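Conserved hypothetical protein (PDB 1TE5) is of unknown function but is predicted to be a class-II glutamine amidotransferase, which would release ammonia from glutamine for transfer to an acceptor. Local coordinates at residues I158-C161 with D162-K166; A172-D176 with G177-F181; V244-G248 with G249-A253. All coordinates share one frame; numbering follows the deposited sequence.

How the interactions relate
All three contacts are local, and they meet around one antiparallel sheet. Interaction 2 is the buried one. It is the hairpin of strands 171-175 and 180-183, with apolar side chains on both faces and a polar loop. Interaction 3 is the neighbouring hairpin in the sheet and forms its edge, partly buried. The two share a strand border, where L180 N probably bonds to W246 O at 2.9 Å. Interaction 1 is the C-terminal part of helix 150-165, which packs on this sheet. C161 SG touches F181 CE1 of interaction 2 at 3.8 Å. The buried side of interaction 1 is apolar and aromatic, and its outer side is charged. Interaction 1 does not touch interaction 3.

Interaction 1. Residues I158-C161 with D162-K166; sequences ISAC and DEYRK
Y164 CG stands anti to its carbonyl carbon (chi1 -57°), which lays the phenol ring back along the helix over A160. The carbonyl oxygen A160 O sits 2.9 Å above the ring plane, over its centre. The same oxygen accepts the backbone N-H of Y164, with N to O at 3.0 Å. A160 O is thus held by one bond and roofed by the ring of the same residue. Further out, the methyl A160 CB meets the far end of the ring, 3.7 Å from Y164 CE2. Y164 OH bonds to D135 of helix 128-143, and F170 meets the ring edge-to-face. The bond to D135 and the contact with F170 limit the ring's freedom.

A160 and Y164 are i to i+4 neighbours near the C-terminal end of helix 150-165. The helix and its partner 128-143 form a helical layer against the six-stranded sheet, as in the sandwich of Ntn hydrolases. C161 turns its sulfur to the sheet side, onto F181 and F183.

Away from the sheet the helix is more polar. I158 lies beside D162, pointing the same way, with I158 CG2 3.9 Å from D162 OD2. The amide D162 N donates to I158 O at 3.0 Å. R165 CG lies between its backbone N and carbonyl carbon (chi1 83°). From there the chain bends at chi3 and brings NE to D162 OD1 at 3.5 Å, a weak bond within a salt bridge. The carboxylate oxygen lies at the edge of the guanidinium, in its plane. R165 has a second partner: its NH2 bonds to S240 OG.

Interaction 2. Residues A172-D176 with G177-F181; sequences ALISD and GDWLF
I174 and F181 lie side by side on one face of a beta hairpin made by strands 171-175 and 180-183. I174 CD1 reaches the edge of the F181 ring, 3.9 Å from F181 CD1. Helix 150-165 covers F181 on this face, through L154, L157 and C161. The opposite face carries L173 and L180, which lean on I75 of the seven-stranded sheet. L173 CB and L180 CD1 are 4.3 Å apart. The hairpin therefore sits between the helical layer and the second sheet, as expected for an Ntn hydrolase sandwich.

I174 and F181 form an antiparallel hydrogen-bonded pair. I174 N donates to F181 O at 2.9 Å, and F181 N returns a bond to I174 O. The W179 ring folds back over the first strand because W179 CG lies between its backbone N and carbonyl carbon (chi1 43°). The D176 carboxylate is stacked on one face of that ring, with planes 24° apart and OD1 offset toward the rim.

The loop is tied by two side-chain turns. S175 OG accepts G177 N at 3.0 Å in an ST turn and donates to W179 O at 2.8 Å. This buried hydroxyl is gripped by two bonds. D176 OD1 accepts D178 N at 2.7 Å in an Asx turn, and a weak bond from W179 N reaches the same oxygen. D178 turns its own carboxylate to R101, which should ease the charge beside D176. The D178 N-H meets OD1 on the anti side, 34° out of the carboxylate plane.

Interaction 3. Residues V244-G248 with G249-A253; sequences VLWWG and GEVLA
V251 is straddled by V244 and W246, from alternate positions of the partner strand. V251 CG1, anti to its backbone N (chi1 -171°), meets V244 CG1 at 3.6 Å, and the two side chains cross at about a right angle. V251 CG2 points to the indole instead, 3.5 Å from W246 CZ3. V244 CG1 also lies over one face of the W246 ring, offset toward its rim. At the ring's edge, near its plane, is G249 O, 3.5 Å from W246 CZ3. T222 and I224 of the seven-stranded sheet also touch this indole.

The two strands form a tight hairpin with a type I' turn from W247 to E250. G248 and G249 hold its two corner positions, both with positive phi. E250 N donates to W247 O at 3.1 Å. L245 N bonds to A253 O while L252 N bonds to L245 O, consistent with a classic beta bulge at L252 and A253.

L252 points toward the first strand at this irregular place, its chi1 (-144°) off the staggered positions. L252 CD2 fits between two neighbours, 3.7 Å from L245 CD2 and 3.8 Å from W247 CE3. It meets the W247 ring edge-on, in plane. E250 leads away to R194, its salt-bridge partner.

Interaction 1. Residues I158-C161 with D162-K166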
ATOM      1  N   ILE A 158      15.514   3.545 -19.742  1.00 33.71           N
ATOM      2  CA  ILE A 158      16.830   2.995 -20.055  1.00 38.23           C
ATOM      3  C   ILE A 158      17.937   3.984 -19.717  1.00 38.64           C
ATOM      4  O   ILE A 158      19.005   3.599 -19.232  1.00 39.40           O
ATOM      5  CB  ILE A 158      16.935   2.660 -21.562  1.00 38.42           C
ATOM      6  CG1 ILE A 158      15.731   1.826 -21.997  1.00 38.19           C
ATOM      7  CG2 ILE A 158      18.231   1.909 -21.857  1.00 38.56           C
ATOM      8  CD1 ILE A 158      15.543   1.765 -23.488  1.00 39.34           C
ATOM      9  N   SER A 159      17.690   5.251 -20.029  1.00 39.76           N
ATOM     10  CA  SER A 159      18.651   6.312 -19.783  1.00 42.82           C
ATOM     11  C   SER A 159      19.000   6.424 -18.311  1.00 40.36           C
ATOM     12  O   SER A 159      20.172   6.422 -17.942  1.00 41.02           O
ATOM     13  CB  SER A 159      18.098   7.647 -20.284  1.00 46.30           C
ATOM     14  OG  SER A 159      17.974   7.655 -21.697  1.00 51.37           O
ATOM     15  N   ALA A 160      17.972   6.550 -17.481  1.00 39.91           N
ATOM     16  CA  ALA A 160      18.149   6.681 -16.041  1.00 39.45           C
ATOM     17  C   ALA A 160      18.871   5.475 -15.451  1.00 38.70           C
ATOM     18  O   ALA A 160      19.745   5.629 -14.597  1.00 40.09           O
ATOM     19  CB  ALA A 160      16.804   6.876 -15.365  1.00 40.59           C
ATOM     20  N   CYS A 161      18.489   4.279 -15.895  1.00 38.41           N
ATOM     21  CA  CYS A 161      19.110   3.052 -15.411  1.00 39.39           C
ATOM     22  C   CYS A 161      20.591   3.026 -15.754  1.00 42.41           C
ATOM     23  O   CYS A 161      21.415   2.594 -14.943  1.00 45.05           O
ATOM     24  CB  CYS A 161      18.405   1.833 -15.993  1.00 33.98           C
ATOM     25  SG  CYS A 161      16.808   1.469 -15.220  1.00 34.18           S
ATOM     26  N   ASP A 162      20.914   3.483 -16.961  1.00 43.76           N
ATOM     27  CA  ASP A 162      22.293   3.545 -17.432  1.00 46.46           C
ATOM     28  C   ASP A 162      23.134   4.433 -16.529  1.00 45.28           C
ATOM     29  O   ASP A 162      24.277   4.107 -16.203  1.00 44.03           O
ATOM     30  CB  ASP A 162      22.345   4.099 -18.859  1.00 49.83           C
ATOM     31  CG  ASP A 162      22.524   3.014 -19.902  1.00 53.50           C
ATOM     32  OD1 ASP A 162      23.403   2.142 -19.712  1.00 56.32           O
ATOM     33  OD2 ASP A 162      21.796   3.043 -20.921  1.00 54.11           O
ATOM     34  N   GLU A 163      22.578   5.585 -16.181  1.00 44.61           N
ATOM     35  CA  GLU A 163      23.263   6.533 -15.317  1.00 46.77           C
ATOM     36  C   GLU A 163      23.464   6.010 -13.907  1.00 46.40           C
ATOM     37  O   GLU A 163      24.486   6.283 -13.282  1.00 48.69           O
ATOM     38  CB  GLU A 163      22.497   7.849 -15.243  1.00 48.70           C
ATOM     39  CG  GLU A 163      22.853   8.846 -16.320  1.00 55.81           C
ATOM     40  CD  GLU A 163      22.534  10.259 -15.890  1.00 59.39           C
ATOM     41  OE1 GLU A 163      23.091  10.695 -14.854  1.00 61.77           O
ATOM     42  OE2 GLU A 163      21.723  10.926 -16.573  1.00 59.33           O
ATOM     43  N   TYR A 164      22.447   5.339 -13.378  1.00 45.73           N
ATOM     44  CA  TYR A 164      22.515   4.795 -12.030  1.00 44.60           C
ATOM     45  C   TYR A 164      23.568   3.689 -11.924  1.00 44.05           C
ATOM     46  O   TYR A 164      24.260   3.590 -10.914  1.00 44.16           O
ATOM     47  CB  TYR A 164      21.144   4.262 -11.592  1.00 44.85           C
ATOM     48  CG  TYR A 164      20.019   5.274 -11.638  1.00 39.54           C
ATOM     49  CD1 TYR A 164      20.268   6.636 -11.492  1.00 38.42           C
ATOM     50  CD2 TYR A 164      18.707   4.867 -11.860  1.00 38.88           C
ATOM     51  CE1 TYR A 164      19.234   7.569 -11.573  1.00 38.49           C
ATOM     52  CE2 TYR A 164      17.670   5.787 -11.941  1.00 37.29           C
ATOM     53  CZ  TYR A 164      17.940   7.136 -11.803  1.00 39.39           C
ATOM     54  OH  TYR A 164      16.927   8.056 -11.936  1.00 38.78           O
ATOM     55  N   ARG A 165      23.683   2.863 -12.962  1.00 44.48           N
ATOM     56  CA  ARG A 165      24.656   1.771 -12.958  1.00 47.82           C
ATOM     57  C   ARG A 165      26.097   2.281 -13.019  1.00 47.93           C
ATOM     58  O   ARG A 165      27.045   1.546 -12.739  1.00 45.39           O
ATOM     59  CB  ARG A 165      24.363   0.768 -14.086  1.00 48.88           C
ATOM     60  CG  ARG A 165      24.904   1.113 -15.466  1.00 53.86           C
ATOM     61  CD  ARG A 165      24.139   0.320 -16.522  1.00 58.39           C
ATOM     62  NE  ARG A 165      24.967  -0.177 -17.620  1.00 57.76           N
ATOM     63  CZ  ARG A 165      25.718  -1.274 -17.550  1.00 57.14           C
ATOM     64  NH1 ARG A 165      26.433  -1.660 -18.599  1.00 54.87           N
ATOM     65  NH2 ARG A 165      25.769  -1.978 -16.424  1.00 60.67           N
ATOM     66  N   LYS A 166      26.260   3.542 -13.403  1.00 50.01           N
ATOM     67  CA  LYS A 166      27.578   4.160 -13.469  1.00 51.17           C
ATOM     68  C   LYS A 166      28.054   4.466 -12.042  1.00 49.89           C
ATOM     69  O   LYS A 166      29.246   4.687 -11.810  1.00 50.37           O
ATOM     70  CB  LYS A 166      27.525   5.426 -14.346  1.00 56.06           C
ATOM     71  CG  LYS A 166      28.766   6.322 -14.309  1.00 62.71           C
ATOM     72  CD  LYS A 166      28.619   7.432 -13.264  1.00 67.84           C
ATOM     73  CE  LYS A 166      29.908   8.213 -13.055  1.00 70.74           C
ATOM     74  NZ  LYS A 166      29.742   9.217 -11.960  1.00 71.25           N
TER

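Interaction 2. Residues A172-D176 with G177-F181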
ATOM      1  N   ALA A 172      16.973  -3.681 -11.284  1.00 27.91           N
ATOM      2  CA  ALA A 172      15.676  -3.136 -10.905  1.00 25.85           C
ATOM      3  C   ALA A 172      14.483  -3.716 -11.633  1.00 22.75           C
ATOM      4  O   ALA A 172      14.612  -4.298 -12.709  1.00 23.42           O
ATOM      5  CB  ALA A 172      15.693  -1.624 -11.065  1.00 23.73           C
ATOM      6  N   LEU A 173      13.325  -3.597 -10.996  1.00 25.08           N
ATOM      7  CA  LEU A 173      12.062  -4.051 -11.557  1.00 25.55           C
ATOM      8  C   LEU A 173      11.108  -2.871 -11.395  1.00 26.02           C
ATOM      9  O   LEU A 173      11.002  -2.289 -10.308  1.00 29.15           O
ATOM     10  CB  LEU A 173      11.511  -5.259 -10.794  1.00 26.68           C
ATOM     11  CG  LEU A 173      12.374  -6.510 -10.636  1.00 27.96           C
ATOM     12  CD1 LEU A 173      11.592  -7.531  -9.834  1.00 23.14           C
ATOM     13  CD2 LEU A 173      12.784  -7.064 -11.996  1.00 27.84           C
ATOM     14  N   ILE A 174      10.459  -2.484 -12.487  1.00 25.03           N
ATOM     15  CA  ILE A 174       9.517  -1.368 -12.467  1.00 24.49           C
ATOM     16  C   ILE A 174       8.251  -1.782 -13.211  1.00 21.43           C
ATOM     17  O   ILE A 174       8.316  -2.525 -14.185  1.00 20.77           O
ATOM     18  CB  ILE A 174      10.134  -0.118 -13.118  1.00 21.23           C
ATOM     19  CG1 ILE A 174      11.469   0.202 -12.442  1.00 27.57           C
ATOM     20  CG2 ILE A 174       9.179   1.055 -12.987  1.00 21.71           C
ATOM     21  CD1 ILE A 174      12.316   1.186 -13.185  1.00 28.70           C
ATOM     22  N   SER A 175       7.109  -1.271 -12.771  1.00 24.94           N
ATOM     23  CA  SER A 175       5.881  -1.636 -13.413  1.00 24.42           C
ATOM     24  C   SER A 175       4.820  -0.602 -13.142  1.00 26.26           C
ATOM     25  O   SER A 175       4.910   0.124 -12.150  1.00 27.26           O
ATOM     26  CB  SER A 175       5.412  -2.995 -12.894  1.00 23.90           C
ATOM     27  OG  SER A 175       4.133  -3.352 -13.383  1.00 28.33           O
ATOM     28  N   ASP A 176       3.922  -0.419 -14.090  1.00 23.48           N
ATOM     29  CA  ASP A 176       2.792   0.468 -13.854  1.00 23.98           C
ATOM     30  C   ASP A 176       1.499  -0.370 -13.747  1.00 23.62           C
ATOM     31  O   ASP A 176       0.383   0.161 -13.796  1.00 25.90           O
ATOM     32  CB  ASP A 176       2.675   1.418 -15.055  1.00 20.71           C
ATOM     33  CG  ASP A 176       2.012   0.838 -16.303  1.00 26.93           C
ATOM     34  OD1 ASP A 176       2.011  -0.398 -16.488  1.00 27.37           O
ATOM     35  OD2 ASP A 176       1.496   1.636 -17.119  1.00 31.16           O
ATOM     36  N   GLY A 177       1.677  -1.686 -13.630  1.00 26.94           N
ATOM     37  CA  GLY A 177       0.555  -2.595 -13.520  1.00 28.37           C
ATOM     38  C   GLY A 177       0.266  -3.307 -14.825  1.00 30.13           C
ATOM     39  O   GLY A 177      -0.460  -4.301 -14.837  1.00 31.88           O
ATOM     40  N   ASP A 178       0.752  -2.742 -15.929  1.00 26.38           N
ATOM     41  CA  ASP A 178       0.573  -3.327 -17.260  1.00 28.10           C
ATOM     42  C   ASP A 178       1.830  -4.130 -17.583  1.00 24.74           C
ATOM     43  O   ASP A 178       1.832  -5.361 -17.586  1.00 23.83           O
ATOM     44  CB  ASP A 178       0.415  -2.235 -18.348  1.00 30.53           C
ATOM     45  CG  ASP A 178      -0.950  -1.559 -18.340  1.00 31.88           C
ATOM     46  OD1 ASP A 178      -1.025  -0.395 -18.805  1.00 36.29           O
ATOM     47  OD2 ASP A 178      -1.937  -2.186 -17.909  1.00 27.65           O
ATOM     48  N   TRP A 179       2.868  -3.390 -17.947  1.00 23.05           N
ATOM     49  CA  TRP A 179       4.149  -3.952 -18.296  1.00 21.65           C
ATOM     50  C   TRP A 179       5.050  -4.042 -17.079  1.00 22.60           C
ATOM     51  O   TRP A 179       4.832  -3.370 -16.071  1.00 23.20           O
ATOM     52  CB  TRP A 179       4.817  -3.082 -19.363  1.00 20.83           C
ATOM     53  CG  TRP A 179       4.693  -1.612 -19.085  1.00 18.19           C
ATOM     54  CD1 TRP A 179       3.746  -0.761 -19.581  1.00 16.57           C
ATOM     55  CD2 TRP A 179       5.508  -0.834 -18.193  1.00 21.45           C
ATOM     56  NE1 TRP A 179       3.920   0.497 -19.047  1.00 20.77           N
ATOM     57  CE2 TRP A 179       4.992   0.477 -18.193  1.00 20.14           C
ATOM     58  CE3 TRP A 179       6.614  -1.123 -17.386  1.00 21.77           C
ATOM     59  CZ2 TRP A 179       5.544   1.495 -17.423  1.00 19.48           C
ATOM     60  CZ3 TRP A 179       7.159  -0.111 -16.618  1.00 23.96           C
ATOM     61  CH2 TRP A 179       6.623   1.181 -16.640  1.00 24.29           C
ATOM     62  N   LEU A 180       6.107  -4.826 -17.213  1.00 26.11           N
ATOM     63  CA  LEU A 180       7.061  -5.003 -16.144  1.00 25.14           C
ATOM     64  C   LEU A 180       8.430  -4.791 -16.743  1.00 25.48           C
ATOM     65  O   LEU A 180       8.909  -5.620 -17.507  1.00 23.37           O
ATOM     66  CB  LEU A 180       6.932  -6.416 -15.562  1.00 27.86           C
ATOM     67  CG  LEU A 180       7.882  -6.906 -14.469  1.00 25.90           C
ATOM     68  CD1 LEU A 180       8.225  -5.806 -13.503  1.00 29.13           C
ATOM     69  CD2 LEU A 180       7.217  -8.052 -13.743  1.00 25.39           C
ATOM     70  N   PHE A 181       9.020  -3.641 -16.453  1.00 26.06           N
ATOM     71  CA  PHE A 181      10.340  -3.294 -16.942  1.00 25.02           C
ATOM     72  C   PHE A 181      11.401  -3.958 -16.072  1.00 25.82           C
ATOM     73  O   PHE A 181      11.354  -3.898 -14.848  1.00 21.76           O
ATOM     74  CB  PHE A 181      10.515  -1.778 -16.931  1.00 24.57           C
ATOM     75  CG  PHE A 181      11.854  -1.310 -17.423  1.00 26.53           C
ATOM     76  CD1 PHE A 181      12.758  -0.716 -16.551  1.00 26.57           C
ATOM     77  CD2 PHE A 181      12.200  -1.435 -18.761  1.00 27.45           C
ATOM     78  CE1 PHE A 181      13.983  -0.251 -17.000  1.00 29.83           C
ATOM     79  CE2 PHE A 181      13.431  -0.969 -19.221  1.00 31.44           C
ATOM     80  CZ  PHE A 181      14.321  -0.377 -18.337  1.00 31.79           C
TER

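Interaction 3. Residues V244-G248 with G249-A253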
ATOM      1  N   VAL A 244      14.611  -5.609 -20.383  1.00 25.99           N
ATOM      2  CA  VAL A 244      13.554  -6.318 -21.084  1.00 26.77           C
ATOM      3  C   VAL A 244      12.233  -5.714 -20.643  1.00 28.15           C
ATOM      4  O   VAL A 244      12.082  -5.313 -19.490  1.00 28.46           O
ATOM      5  CB  VAL A 244      13.543  -7.839 -20.759  1.00 26.20           C
ATOM      6  CG1 VAL A 244      12.418  -8.519 -21.501  1.00 24.82           C
ATOM      7  CG2 VAL A 244      14.861  -8.492 -21.152  1.00 25.33           C
ATOM      8  N   LEU A 245      11.314  -5.544 -21.583  1.00 26.55           N
ATOM      9  CA  LEU A 245      10.008  -5.016 -21.244  1.00 25.71           C
ATOM     10  C   LEU A 245       9.045  -6.158 -21.451  1.00 25.99           C
ATOM     11  O   LEU A 245       8.971  -6.740 -22.544  1.00 23.42           O
ATOM     12  CB  LEU A 245       9.621  -3.822 -22.121  1.00 27.10           C
ATOM     13  CG  LEU A 245       8.365  -3.082 -21.643  1.00 25.44           C
ATOM     14  CD1 LEU A 245       8.549  -2.601 -20.210  1.00 21.41           C
ATOM     15  CD2 LEU A 245       8.068  -1.913 -22.559  1.00 28.83           C
ATOM     16  N   TRP A 246       8.365  -6.514 -20.369  1.00 21.97           N
ATOM     17  CA  TRP A 246       7.396  -7.587 -20.364  1.00 24.50           C
ATOM     18  C   TRP A 246       6.004  -7.008 -20.319  1.00 21.63           C
ATOM     19  O   TRP A 246       5.808  -5.858 -19.937  1.00 23.68           O
ATOM     20  CB  TRP A 246       7.597  -8.470 -19.131  1.00 20.68           C
ATOM     21  CG  TRP A 246       8.909  -9.132 -19.095  1.00 23.71           C
ATOM     22  CD1 TRP A 246      10.044  -8.679 -18.488  1.00 26.36           C
ATOM     23  CD2 TRP A 246       9.248 -10.369 -19.718  1.00 24.71           C
ATOM     24  NE1 TRP A 246      11.072  -9.560 -18.699  1.00 25.92           N
ATOM     25  CE2 TRP A 246      10.611 -10.611 -19.450  1.00 25.19           C
ATOM     26  CE3 TRP A 246       8.531 -11.301 -20.482  1.00 23.37           C
ATOM     27  CZ2 TRP A 246      11.280 -11.756 -19.920  1.00 26.54           C
ATOM     28  CZ3 TRP A 246       9.195 -12.441 -20.949  1.00 23.94           C
ATOM     29  CH2 TRP A 246      10.557 -12.655 -20.663  1.00 28.81           C
ATOM     30  N   TRP A 247       5.047  -7.822 -20.734  1.00 23.69           N
ATOM     31  CA  TRP A 247       3.641  -7.463 -20.733  1.00 22.32           C
ATOM     32  C   TRP A 247       2.948  -8.719 -21.222  1.00 19.99           C
ATOM     33  O   TRP A 247       3.251  -9.213 -22.315  1.00 20.02           O
ATOM     34  CB  TRP A 247       3.365  -6.276 -21.668  1.00 24.14           C
ATOM     35  CG  TRP A 247       2.018  -5.642 -21.456  1.00 26.59           C
ATOM     36  CD1 TRP A 247       0.995  -6.128 -20.691  1.00 27.23           C
ATOM     37  CD2 TRP A 247       1.555  -4.399 -21.995  1.00 27.47           C
ATOM     38  NE1 TRP A 247      -0.073  -5.266 -20.718  1.00 24.85           N
ATOM     39  CE2 TRP A 247       0.243  -4.199 -21.515  1.00 31.12           C
ATOM     40  CE3 TRP A 247       2.121  -3.438 -22.841  1.00 29.68           C
ATOM     41  CZ2 TRP A 247      -0.511  -3.069 -21.847  1.00 26.55           C
ATOM     42  CZ3 TRP A 247       1.373  -2.316 -23.167  1.00 31.37           C
ATOM     43  CH2 TRP A 247       0.070  -2.144 -22.674  1.00 29.44           C
ATOM     44  N   GLY A 248       2.038  -9.245 -20.408  1.00 20.83           N
ATOM     45  CA  GLY A 248       1.334 -10.460 -20.768  1.00 19.12           C
ATOM     46  C   GLY A 248       2.247 -11.680 -20.842  1.00 18.30           C
ATOM     47  O   GLY A 248       1.931 -12.659 -21.517  1.00 16.32           O
ATOM     48  N   GLY A 249       3.362 -11.632 -20.118  1.00 21.07           N
ATOM     49  CA  GLY A 249       4.309 -12.732 -20.117  1.00 22.94           C
ATOM     50  C   GLY A 249       5.156 -12.787 -21.372  1.00 25.24           C
ATOM     51  O   GLY A 249       6.013 -13.654 -21.512  1.00 27.83           O
ATOM     52  N   GLU A 250       4.901 -11.878 -22.305  1.00 25.87           N
ATOM     53  CA  GLU A 250       5.645 -11.845 -23.551  1.00 26.20           C
ATOM     54  C   GLU A 250       6.641 -10.713 -23.575  1.00 25.52           C
ATOM     55  O   GLU A 250       6.442  -9.686 -22.931  1.00 25.36           O
ATOM     56  CB  GLU A 250       4.692 -11.688 -24.743  1.00 30.47           C
ATOM     57  CG  GLU A 250       3.768 -12.881 -24.997  1.00 35.85           C
ATOM     58  CD  GLU A 250       4.494 -14.121 -25.506  1.00 36.70           C
ATOM     59  OE1 GLU A 250       5.742 -14.114 -25.598  1.00 37.13           O
ATOM     60  OE2 GLU A 250       3.803 -15.111 -25.823  1.00 34.20           O
ATOM     61  N   VAL A 251       7.742 -10.916 -24.286  1.00 26.97           N
ATOM     62  CA  VAL A 251       8.738  -9.864 -24.421  1.00 25.75           C
ATOM     63  C   VAL A 251       8.182  -8.875 -25.465  1.00 23.68           C
ATOM     64  O   VAL A 251       7.755  -9.271 -26.559  1.00 24.57           O
ATOM     65  CB  VAL A 251      10.121 -10.405 -24.907  1.00 24.42           C
ATOM     66  CG1 VAL A 251      11.183  -9.323 -24.812  1.00 27.19           C
ATOM     67  CG2 VAL A 251      10.542 -11.620 -24.097  1.00 26.90           C
ATOM     68  N   LEU A 252       8.103  -7.610 -25.070  1.00 26.19           N
ATOM     69  CA  LEU A 252       7.624  -6.531 -25.927  1.00 29.90           C
ATOM     70  C   LEU A 252       8.838  -5.961 -26.675  1.00 29.29           C
ATOM     71  O   LEU A 252       8.815  -5.794 -27.891  1.00 30.56           O
ATOM     72  CB  LEU A 252       6.997  -5.446 -25.052  1.00 31.82           C
ATOM     73  CG  LEU A 252       5.777  -4.682 -25.549  1.00 32.11           C
ATOM     74  CD1 LEU A 252       4.604  -5.645 -25.682  1.00 33.45           C
ATOM     75  CD2 LEU A 252       5.455  -3.560 -24.566  1.00 33.75           C
ATOM     76  N   ALA A 253       9.895  -5.663 -25.926  1.00 29.62           N
ATOM     77  CA  ALA A 253      11.136  -5.127 -26.472  1.00 31.27           C
ATOM     78  C   ALA A 253      12.269  -5.417 -25.494  1.00 30.59           C
ATOM     79  O   ALA A 253      12.026  -5.647 -24.310  1.00 33.92           O
ATOM     80  CB  ALA A 253      11.003  -3.622 -26.692  1.00 25.97           C
TER